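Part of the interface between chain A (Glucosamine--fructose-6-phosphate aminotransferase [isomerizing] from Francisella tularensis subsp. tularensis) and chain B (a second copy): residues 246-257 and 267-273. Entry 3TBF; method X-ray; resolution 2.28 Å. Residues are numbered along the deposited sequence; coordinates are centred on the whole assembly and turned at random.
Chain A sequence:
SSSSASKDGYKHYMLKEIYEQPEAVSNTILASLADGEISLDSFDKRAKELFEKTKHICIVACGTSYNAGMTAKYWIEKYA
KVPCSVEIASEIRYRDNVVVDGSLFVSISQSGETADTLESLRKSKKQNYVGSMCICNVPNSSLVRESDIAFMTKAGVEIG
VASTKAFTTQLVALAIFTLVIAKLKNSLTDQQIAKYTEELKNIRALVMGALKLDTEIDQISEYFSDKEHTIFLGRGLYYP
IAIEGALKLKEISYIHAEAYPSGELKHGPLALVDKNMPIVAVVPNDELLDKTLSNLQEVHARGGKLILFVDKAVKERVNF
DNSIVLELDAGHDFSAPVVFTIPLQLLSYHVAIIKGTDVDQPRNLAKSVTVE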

ATOM      1  N   ALA A 246      -1.895   1.275  13.351  1.00 14.29           N
ATOM      2  CA  ALA A 246      -0.435   1.074  13.420  1.00 14.40           C
ATOM      3  C   ALA A 246       0.255   2.384  13.333  1.00 14.47           C
ATOM      4  O   ALA A 246       1.241   2.588  13.997  1.00 15.66           O
ATOM      5  CB  ALA A 246       0.077   0.119  12.310  1.00 13.56           C
ATOM      6  N   LEU A 247      -0.244   3.269  12.493  1.00 14.87           N
ATOM      7  CA  LEU A 247       0.335   4.587  12.368  1.00 14.84           C
ATOM      8  C   LEU A 247       0.269   5.313  13.687  1.00 15.85           C
ATOM      9  O   LEU A 247       1.234   5.942  14.078  1.00 15.24           O
ATOM     10  CB  LEU A 247      -0.414   5.386  11.302  1.00 14.60           C
ATOM     11  CG  LEU A 247      -0.022   6.849  11.150  1.00 15.84           C
ATOM     12  CD1 LEU A 247       1.490   6.849  10.711  1.00 15.95           C
ATOM     13  CD2 LEU A 247      -0.945   7.578  10.146  1.00 14.57           C
ATOM     14  N   LYS A 248      -0.860   5.256  14.397  1.00 17.01           N
ATOM     15  CA  LYS A 248      -0.911   5.974  15.709  1.00 18.11           C
ATOM     16  C   LYS A 248       0.106   5.378  16.693  1.00 17.78           C
ATOM     17  O   LYS A 248       0.798   6.114  17.385  1.00 17.54           O
ATOM     18  CB  LYS A 248      -2.261   5.977  16.407  1.00 18.58           C
ATOM     19  CG  LYS A 248      -3.502   6.399  15.622  1.00 22.13           C
ATOM     20  CD  LYS A 248      -3.580   7.851  15.303  1.00 23.62           C
ATOM     21  CE  LYS A 248      -2.791   8.234  14.053  1.00 23.47           C
ATOM     22  NZ  LYS A 248      -3.562   9.269  13.250  1.00 23.85           N
ATOM     23  N   LEU A 249       0.167   4.068  16.789  1.00 17.41           N
ATOM     24  CA  LEU A 249       1.049   3.460  17.768  1.00 18.93           C
ATOM     25  C   LEU A 249       2.478   3.838  17.503  1.00 20.77           C
ATOM     26  O   LEU A 249       3.207   4.197  18.415  1.00 22.81           O
ATOM     27  CB  LEU A 249       0.906   1.939  17.760  1.00 18.86           C
ATOM     28  CG  LEU A 249       1.630   1.231  18.900  1.00 17.71           C
ATOM     29  CD1 LEU A 249       1.104   1.748  20.159  1.00 17.96           C
ATOM     30  CD2 LEU A 249       1.451  -0.297  18.800  1.00 18.51           C
ATOM     31  N   LYS A 250       2.867   3.781  16.244  1.00 21.48           N
ATOM     32  CA  LYS A 250       4.213   4.085  15.820  1.00 23.83           C
ATOM     33  C   LYS A 250       4.536   5.555  16.104  1.00 25.41           C
ATOM     34  O   LYS A 250       5.569   5.884  16.704  1.00 26.14           O
ATOM     35  CB  LYS A 250       4.272   3.766  14.315  1.00 24.29           C
ATOM     36  CG  LYS A 250       5.550   3.960  13.595  1.00 28.02           C
ATOM     37  CD  LYS A 250       5.539   3.286  12.209  1.00 33.41           C
ATOM     38  CE  LYS A 250       4.193   3.408  11.454  1.00 35.24           C
ATOM     39  NZ  LYS A 250       4.270   2.935  10.034  1.00 37.58           N
ATOM     40  N   GLU A 251       3.611   6.421  15.715  1.00 26.64           N
ATOM     41  CA  GLU A 251       3.771   7.873  15.737  1.00 28.46           C
ATOM     42  C   GLU A 251       3.965   8.427  17.127  1.00 28.31           C
ATOM     43  O   GLU A 251       4.649   9.422  17.264  1.00 28.46           O
ATOM     44  CB  GLU A 251       2.504   8.539  15.150  1.00 30.02           C
ATOM     45  CG  GLU A 251       2.629   9.919  14.488  1.00 34.88           C
ATOM     46  CD  GLU A 251       1.359  10.316  13.639  1.00 41.00           C
ATOM     47  OE1 GLU A 251       0.284   9.681  13.765  1.00 44.94           O
ATOM     48  OE2 GLU A 251       1.433  11.274  12.828  1.00 46.15           O
ATOM     49  N   ILE A 252       3.339   7.827  18.149  1.00 28.07           N
ATOM     50  CA  ILE A 252       3.464   8.353  19.503  1.00 27.30           C
ATOM     51  C   ILE A 252       4.076   7.451  20.567  1.00 26.83           C
ATOM     52  O   ILE A 252       4.517   7.963  21.601  1.00 26.65           O
ATOM     53  CB  ILE A 252       2.126   8.910  20.023  1.00 28.14           C
ATOM     54  CG1 ILE A 252       1.184   7.783  20.459  1.00 29.20           C
ATOM     55  CG2 ILE A 252       1.483   9.830  18.974  1.00 27.18           C
ATOM     56  CD1 ILE A 252      -0.259   8.310  20.770  1.00 29.99           C
ATOM     57  N   SER A 253       4.105   6.139  20.353  1.00 26.24           N
ATOM     58  CA  SER A 253       4.861   5.246  21.255  1.00 26.58           C
ATOM     59  C   SER A 253       6.220   4.853  20.717  1.00 26.44           C
ATOM     60  O   SER A 253       7.042   4.315  21.437  1.00 27.61           O
ATOM     61  CB  SER A 253       4.078   3.976  21.567  1.00 27.17           C
ATOM     62  OG  SER A 253       4.187   2.992  20.577  1.00 23.53           O
ATOM     63  N   TYR A 254       6.438   5.112  19.441  1.00 25.91           N
ATOM     64  CA  TYR A 254       7.648   4.713  18.755  1.00 25.93           C
ATOM     65  C   TYR A 254       7.888   3.224  18.681  1.00 24.25           C
ATOM     66  O   TYR A 254       8.914   2.846  18.256  1.00 24.01           O
ATOM     67  CB  TYR A 254       8.895   5.378  19.347  1.00 27.03           C
ATOM     68  CG  TYR A 254       8.765   6.864  19.529  1.00 30.65           C
ATOM     69  CD1 TYR A 254       8.041   7.632  18.620  1.00 31.92           C
ATOM     70  CD2 TYR A 254       9.368   7.506  20.611  1.00 33.55           C
ATOM     71  CE1 TYR A 254       7.904   8.990  18.792  1.00 33.95           C
ATOM     72  CE2 TYR A 254       9.252   8.875  20.781  1.00 34.27           C
ATOM     73  CZ  TYR A 254       8.504   9.612  19.869  1.00 35.25           C
ATOM     74  OH  TYR A 254       8.374  10.982  20.002  1.00 37.01           O
ATOM     75  N   ILE A 255       6.923   2.397  19.042  1.00 22.81           N
ATOM     76  CA  ILE A 255       6.941   0.992  18.701  1.00 21.58           C
ATOM     77  C   ILE A 255       6.895   0.797  17.184  1.00 21.25           C
ATOM     78  O   ILE A 255       6.168   1.492  16.481  1.00 20.44           O
ATOM     79  CB  ILE A 255       5.766   0.258  19.300  1.00 20.50           C
ATOM     80  CG1 ILE A 255       5.879   0.234  20.819  1.00 21.96           C
ATOM     81  CG2 ILE A 255       5.743  -1.147  18.836  1.00 20.64           C
ATOM     82  CD1 ILE A 255       4.645  -0.393  21.527  1.00 20.66           C
ATOM     83  N   HIS A 256       7.638  -0.193  16.690  1.00 21.09           N
ATOM     84  CA  HIS A 256       7.600  -0.519  15.276  1.00 20.80           C
ATOM     85  C   HIS A 256       6.319  -1.279  14.961  1.00 20.03           C
ATOM     86  O   HIS A 256       6.306  -2.511  14.892  1.00 21.83           O
ATOM     87  CB  HIS A 256       8.836  -1.323  14.834  1.00 21.83           C
ATOM     88  CG  HIS A 256       9.001  -1.412  13.343  1.00 22.92           C
ATOM     89  ND1 HIS A 256      10.038  -2.091  12.750  1.00 24.04           N
ATOM     90  CD2 HIS A 256       8.260  -0.901  12.329  1.00 23.19           C
ATOM     91  CE1 HIS A 256       9.930  -1.988  11.437  1.00 24.18           C
ATOM     92  NE2 HIS A 256       8.847  -1.298  11.155  1.00 21.70           N
ATOM     93  N   ALA A 257       5.254  -0.537  14.708  1.00 18.05           N
ATOM     94  CA  ALA A 257       3.964  -1.122  14.481  1.00 17.64           C
ATOM     95  C   ALA A 257       3.800  -1.168  13.008  1.00 17.55           C
ATOM     96  O   ALA A 257       4.112  -0.205  12.356  1.00 17.76           O
ATOM     97  CB  ALA A 257       2.886  -0.249  15.086  1.00 17.90           C
TER
ATOM     98  N   HIS B 267       6.147  11.422   8.880  1.00 60.25           N
ATOM     99  CA  HIS B 267       5.081  10.920   9.723  1.00 61.20           C
ATOM    100  C   HIS B 267       5.812  10.131  10.815  1.00 61.22           C
ATOM    101  O   HIS B 267       6.812  10.607  11.370  1.00 61.94           O
ATOM    102  CB  HIS B 267       4.125  10.027   8.895  1.00 61.97           C
ATOM    103  CG  HIS B 267       3.383  10.776   7.829  1.00 65.69           C
ATOM    104  ND1 HIS B 267       3.912  11.020   6.575  1.00 69.23           N
ATOM    105  CD2 HIS B 267       2.170  11.381   7.850  1.00 69.06           C
ATOM    106  CE1 HIS B 267       3.054  11.743   5.871  1.00 70.31           C
ATOM    107  NE2 HIS B 267       1.988  11.975   6.621  1.00 70.74           N
ATOM    108  N   GLY B 268       5.335   8.923  11.105  1.00 60.28           N
ATOM    109  CA  GLY B 268       5.954   8.072  12.103  1.00 59.58           C
ATOM    110  C   GLY B 268       7.289   7.493  11.688  1.00 58.55           C
ATOM    111  O   GLY B 268       8.223   7.466  12.480  1.00 60.03           O
ATOM    112  N   PRO B 269       7.402   7.016  10.446  1.00 56.09           N
ATOM    113  CA  PRO B 269       8.656   6.328  10.092  1.00 54.49           C
ATOM    114  C   PRO B 269       9.955   7.019  10.557  1.00 52.87           C
ATOM    115  O   PRO B 269      10.943   6.338  10.814  1.00 52.98           O
ATOM    116  CB  PRO B 269       8.604   6.266   8.563  1.00 54.55           C
ATOM    117  CG  PRO B 269       7.492   7.191   8.164  1.00 55.38           C
ATOM    118  CD  PRO B 269       6.536   7.241   9.278  1.00 55.66           C
ATOM    119  N   LEU B 270       9.960   8.351  10.640  1.00 50.75           N
ATOM    120  CA  LEU B 270      11.113   9.094  11.182  1.00 49.40           C
ATOM    121  C   LEU B 270      11.317   8.849  12.670  1.00 48.75           C
ATOM    122  O   LEU B 270      12.433   8.811  13.153  1.00 48.98           O
ATOM    123  CB  LEU B 270      10.950  10.600  10.972  1.00 49.44           C
ATOM    124  CG  LEU B 270      11.763  11.224   9.843  1.00 48.74           C
ATOM    125  CD1 LEU B 270      11.471  12.721   9.822  1.00 48.82           C
ATOM    126  CD2 LEU B 270      13.260  10.935   9.959  1.00 46.93           C
ATOM    127  N   ALA B 271      10.221   8.713  13.397  1.00 46.98           N
ATOM    128  CA  ALA B 271      10.268   8.441  14.833  1.00 46.87           C
ATOM    129  C   ALA B 271      10.933   7.136  15.194  1.00 46.19           C
ATOM    130  O   ALA B 271      11.366   6.972  16.316  1.00 46.75           O
ATOM    131  CB  ALA B 271       8.856   8.447  15.420  1.00 46.51           C
ATOM    132  N   LEU B 272      10.988   6.196  14.260  1.00 45.19           N
ATOM    133  CA  LEU B 272      11.531   4.867  14.540  1.00 44.64           C
ATOM    134  C   LEU B 272      13.019   4.797  14.342  1.00 45.27           C
ATOM    135  O   LEU B 272      13.651   3.840  14.782  1.00 45.61           O
ATOM    136  CB  LEU B 272      10.903   3.843  13.615  1.00 43.96           C
ATOM    137  CG  LEU B 272       9.423   3.600  13.824  1.00 41.61           C
ATOM    138  CD1 LEU B 272       8.834   2.812  12.667  1.00 39.36           C
ATOM    139  CD2 LEU B 272       9.252   2.903  15.148  1.00 39.83           C
ATOM    140  N   VAL B 273      13.567   5.794  13.658  1.00 45.26           N
ATOM    141  CA  VAL B 273      14.989   5.840  13.365  1.00 45.74           C
ATOM    142  C   VAL B 273      15.767   6.213  14.606  1.00 47.07           C
ATOM    143  O   VAL B 273      15.523   7.262  15.159  1.00 47.84           O
ATOM    144  CB  VAL B 273      15.267   6.909  12.299  1.00 45.20           C
ATOM    145  CG1 VAL B 273      16.733   7.176  12.189  1.00 45.59           C
ATOM    146  CG2 VAL B 273      14.720   6.475  10.993  1.00 43.43           C
TER

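The chain A stretch enters as the last turns of a helix, A:Ala246 to A:Ser253, turns at A:Tyr254 and leaves as a strand from A:His256. Against it lies the compact turn B:Gly268 to B:Leu272, whose phi/psi values are helical. No hydrogen bond crosses between the two stretches; they are held by close packing that buries 417 Å².

The backbones come nearest where A:Glu251 CA lies 4.2 Å from B:Gly268 CA. Glycine permits this approach: a CB on B:Gly268 would point toward the helix and fall 3.2 Å from A:Lys250 CG, a tight fit. The t,p rotamer of A:Leu247 brings the end of a side chain that starts out sideways closer to this site, with A:Leu247 CD1 4.4 Å from B:Gly268 N.

A:Lys250 points toward chain B and uses its aliphatic part for the contact. Chi1 and chi2 are both t, extending the chain past B:Gly268, and chi3 bends it at 39°. A:Lys250 CD sits 3.4 Å from B:Leu272 CD1, while the charged NZ is hydrogen-bonded elsewhere in the structure, so the methylenes can pack against leucine without leaving the amine unsatisfied. A:Glu251, also t,t, leaves sideways; its extended side chain carries A:Glu251 OE1 to 3.9 Å from A:Lys248 NZ, a long salt bridge within chain A.

B:Leu272 contributes the largest buried area, 96 Å². Its CA-to-CB bond runs sideways, but the m,t rotamer carries both methyls to chain A. B:Leu272 CD1 meets A:Lys250 and also lies 3.8 Å from A:His256 CD2, at an oblique approach to the imidazole. B:Leu272 CD2 reaches the backbone beyond the helix, 3.1 Å from A:Tyr254 O and 3.6 Å from A:Ile255 O; the first is a close van der Waals approach of a methyl to a carbonyl. The ring nitrogens of A:His256 are hydrogen-bonded elsewhere, leaving a carbon of the ring to meet the leucine.

A:Tyr254 is the first residue to leave helical phi/psi, and its positive phi of 62° redirects the chain. With chi1 at -49° (m), its ring lies beside B:Ala271, whose CB points toward chain A and comes 3.4 Å from A:Tyr254 CD1 in an oblique apolar contact. B:Ala271 CB also lies 4.4 Å from A:Lys250 O, near the end of the helix. Behind the interface, A:Ser253 adopts p, which lets A:Ser253 OG donate to A:Leu249 O at 2.7 Å and accept from A:Ile255 N at 3.2 Å, tying the turn to the helix.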